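Local coordinates for protein mannosephosphate isomerase, putative (Archaeoglobus fulgidus, PDB 1ZX5) that probably interconverts D-mannose 6-phosphate and D-fructose 6-phosphate as a zinc-dependent isomerase of the type 1 family, at residues A[8-13]-A[48-53]. Sequence-based numbering, arbitrary orientation. Where two conformers were deposited one is given.
Sequences IFQAQE and RPSTVL
Ala11 and Leu53 meet on one side of a short antiparallel pairing, the alanine CB lying 3.7 Å from the leucine CG. Leu53 can reach it because its CG stands beside its own backbone N, anti to the carbonyl carbon (chi1 -74°). Away from this pair, Ile8 and Val52 pack against each other, the isoleucine CG2 branch 3.8 Å from the valine CB. Two backbone bonds fix this register: Leu53 N bonds to Phe9 O and Ala11 N to Thr51 O, both at 2.8 Å. Past Ala11 along the chain, a water links the two segments, donating to Gln12 O and accepting from Thr51 N. Here Thr51 OG1 is a buried hydroxyl for which the model offers no partner; the close approach of Gln12 CG to it is doubtful, since that side chain has a second conformer. Gln10 runs extended beyond CG, bringing its amide over Ser50. Gln10 NE2 hydrogen-bonds to Trp40 O, and its 2.5 Å approach to Ser50 OG has a poor angle and is doubtful as a bond. The serine hydroxyl instead pairs with Ser43 N and Asn14 ND2. An alanine in place of Gln10 would probably leave Trp40 O without this amide donor and open a gap beside Ser50. The pairing adds strand 9-10 as an outer strand to the small antiparallel sheet that continues through 51-54 to 57-60, within the cupin-clan catalytic domain of type I phosphomannose isomerases. Its chemistry implies a contact held in register by main-chain bonds and apolar packing, with Gln10 NE2 and Ser50 OG bonded to Trp40, Ser43 and Asn14 of the same chain.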
loop_
_atom_site.group_PDB
_atom_site.type_symbol
_atom_site.label_atom_id
_atom_site.label_comp_id
_atom_site.label_asym_id
_atom_site.label_seq_id
_atom_site.Cartn_x
_atom_site.Cartn_y
_atom_site.Cartn_z
ATOM N N ILE A 8 -7.415 9.102 14.297
ATOM C CA ILE A 8 -7.983 9.948 13.264
ATOM C C ILE A 8 -8.580 9.049 12.187
ATOM O O ILE A 8 -7.943 8.099 11.735
ATOM C CB ILE A 8 -6.929 10.933 12.697
ATOM C CG1 ILE A 8 -6.471 11.899 13.807
ATOM C CG2 ILE A 8 -7.470 11.690 11.452
ATOM C CD1 ILE A 8 -5.216 12.720 13.471
ATOM N N PHE A 9 -9.818 9.347 11.808
ATOM C CA PHE A 9 -10.563 8.528 10.863
ATOM C C PHE A 9 -10.773 9.289 9.559
ATOM O O PHE A 9 -10.718 10.516 9.551
ATOM C CB PHE A 9 -11.888 8.095 11.504
ATOM C CG PHE A 9 -11.691 7.196 12.690
ATOM C CD1 PHE A 9 -11.493 5.830 12.513
ATOM C CD2 PHE A 9 -11.640 7.722 13.984
ATOM C CE1 PHE A 9 -11.278 4.995 13.601
ATOM C CE2 PHE A 9 -11.417 6.890 15.079
ATOM C CZ PHE A 9 -11.234 5.525 14.888
ATOM N N GLN A 10 -10.982 8.572 8.456
ATOM C CA GLN A 10 -11.403 9.233 7.212
ATOM C C GLN A 10 -12.843 9.667 7.348
ATOM O O GLN A 10 -13.665 8.903 7.843
ATOM C CB GLN A 10 -11.275 8.320 5.986
ATOM C CG GLN A 10 -9.852 8.092 5.571
ATOM C CD GLN A 10 -9.703 7.611 4.142
ATOM O OE1 GLN A 10 -10.563 6.928 3.581
ATOM N NE2 GLN A 10 -8.589 7.943 3.558
ATOM N N ALA A 11 -13.133 10.885 6.903
ATOM C CA ALA A 11 -14.492 11.432 6.875
ATOM C C ALA A 11 -15.368 10.797 5.781
ATOM O O ALA A 11 -16.578 10.634 5.961
ATOM C CB ALA A 11 -14.427 12.933 6.680
ATOM N N GLN A 12 -14.744 10.468 4.648
ATOM C CA GLN A 12 -15.420 9.869 3.495
ATOM C C GLN A 12 -14.489 8.860 2.832
ATOM O O GLN A 12 -13.267 8.973 2.941
ATOM C CB GLN A 12 -15.885 10.944 2.479
ATOM C CG GLN A 12 -14.834 11.982 2.067
ATOM C CD GLN A 12 -15.271 12.891 0.906
ATOM O OE1 GLN A 12 -16.365 13.459 0.910
ATOM N NE2 GLN A 12 -14.399 13.035 -0.087
ATOM N N GLU A 13 -15.075 7.876 2.153
ATOM C CA GLU A 13 -14.315 6.864 1.411
ATOM C C GLU A 13 -13.601 7.520 0.205
ATOM O O GLU A 13 -14.094 8.479 -0.370
ATOM C CB GLU A 13 -15.264 5.730 0.969
ATOM C CG GLU A 13 -16.452 6.216 0.082
ATOM C CD GLU A 13 -17.782 5.455 0.323
ATOM O OE1 GLU A 13 -17.838 4.569 1.219
ATOM O OE2 GLU A 13 -18.780 5.754 -0.378
ATOM N N ARG A 48 -5.506 12.790 -5.443
ATOM C CA ARG A 48 -6.589 12.052 -4.810
ATOM C C ARG A 48 -6.457 12.069 -3.270
ATOM O O ARG A 48 -6.319 11.022 -2.637
ATOM C CB ARG A 48 -6.571 10.632 -5.411
ATOM C CG ARG A 48 -7.687 9.709 -5.038
ATOM C CD ARG A 48 -8.173 8.897 -6.233
ATOM N NE ARG A 48 -7.152 8.491 -7.206
ATOM C CZ ARG A 48 -7.403 8.345 -8.510
ATOM N NH1 ARG A 48 -6.433 7.965 -9.337
ATOM N NH2 ARG A 48 -8.622 8.592 -8.994
ATOM N N PRO A 49 -6.492 13.274 -2.658
ATOM C CA PRO A 49 -6.298 13.335 -1.210
ATOM C C PRO A 49 -7.515 12.837 -0.421
ATOM O O PRO A 49 -8.658 13.068 -0.823
ATOM C CB PRO A 49 -6.048 14.821 -0.949
ATOM C CG PRO A 49 -6.725 15.531 -2.069
ATOM C CD PRO A 49 -6.723 14.613 -3.247
ATOM N N SER A 50 -7.257 12.140 0.681
ATOM C CA SER A 50 -8.313 11.706 1.581
ATOM C C SER A 50 -8.719 12.881 2.446
ATOM O O SER A 50 -7.927 13.804 2.667
ATOM C CB SER A 50 -7.832 10.558 2.468
ATOM O OG SER A 50 -7.681 9.365 1.715
ATOM N N THR A 51 -9.952 12.857 2.926
ATOM C CA THR A 51 -10.374 13.846 3.896
ATOM C C THR A 51 -10.627 13.139 5.227
ATOM O O THR A 51 -11.159 12.026 5.274
ATOM C CB THR A 51 -11.607 14.706 3.427
ATOM O OG1 THR A 51 -12.777 13.902 3.433
ATOM C CG2 THR A 51 -11.424 15.272 2.007
ATOM N N VAL A 52 -10.222 13.796 6.307
ATOM C CA VAL A 52 -10.225 13.181 7.628
ATOM C C VAL A 52 -11.104 13.929 8.637
ATOM O O VAL A 52 -11.434 15.104 8.443
ATOM C CB VAL A 52 -8.773 13.008 8.182
ATOM C CG1 VAL A 52 -7.956 12.103 7.271
ATOM C CG2 VAL A 52 -8.083 14.357 8.381
ATOM N N LEU A 53 -11.481 13.221 9.702
ATOM C CA LEU A 53 -12.184 13.817 10.840
ATOM C C LEU A 53 -11.260 13.944 12.048
ATOM O O LEU A 53 -10.823 12.934 12.623
ATOM C CB LEU A 53 -13.393 12.964 11.243
ATOM C CG LEU A 53 -14.656 12.961 10.385
ATOM C CD1 LEU A 53 -15.426 11.650 10.610
ATOM C CD2 LEU A 53 -15.522 14.188 10.671
HETATM O O HOH W 1 -11.396 10.623 1.888
#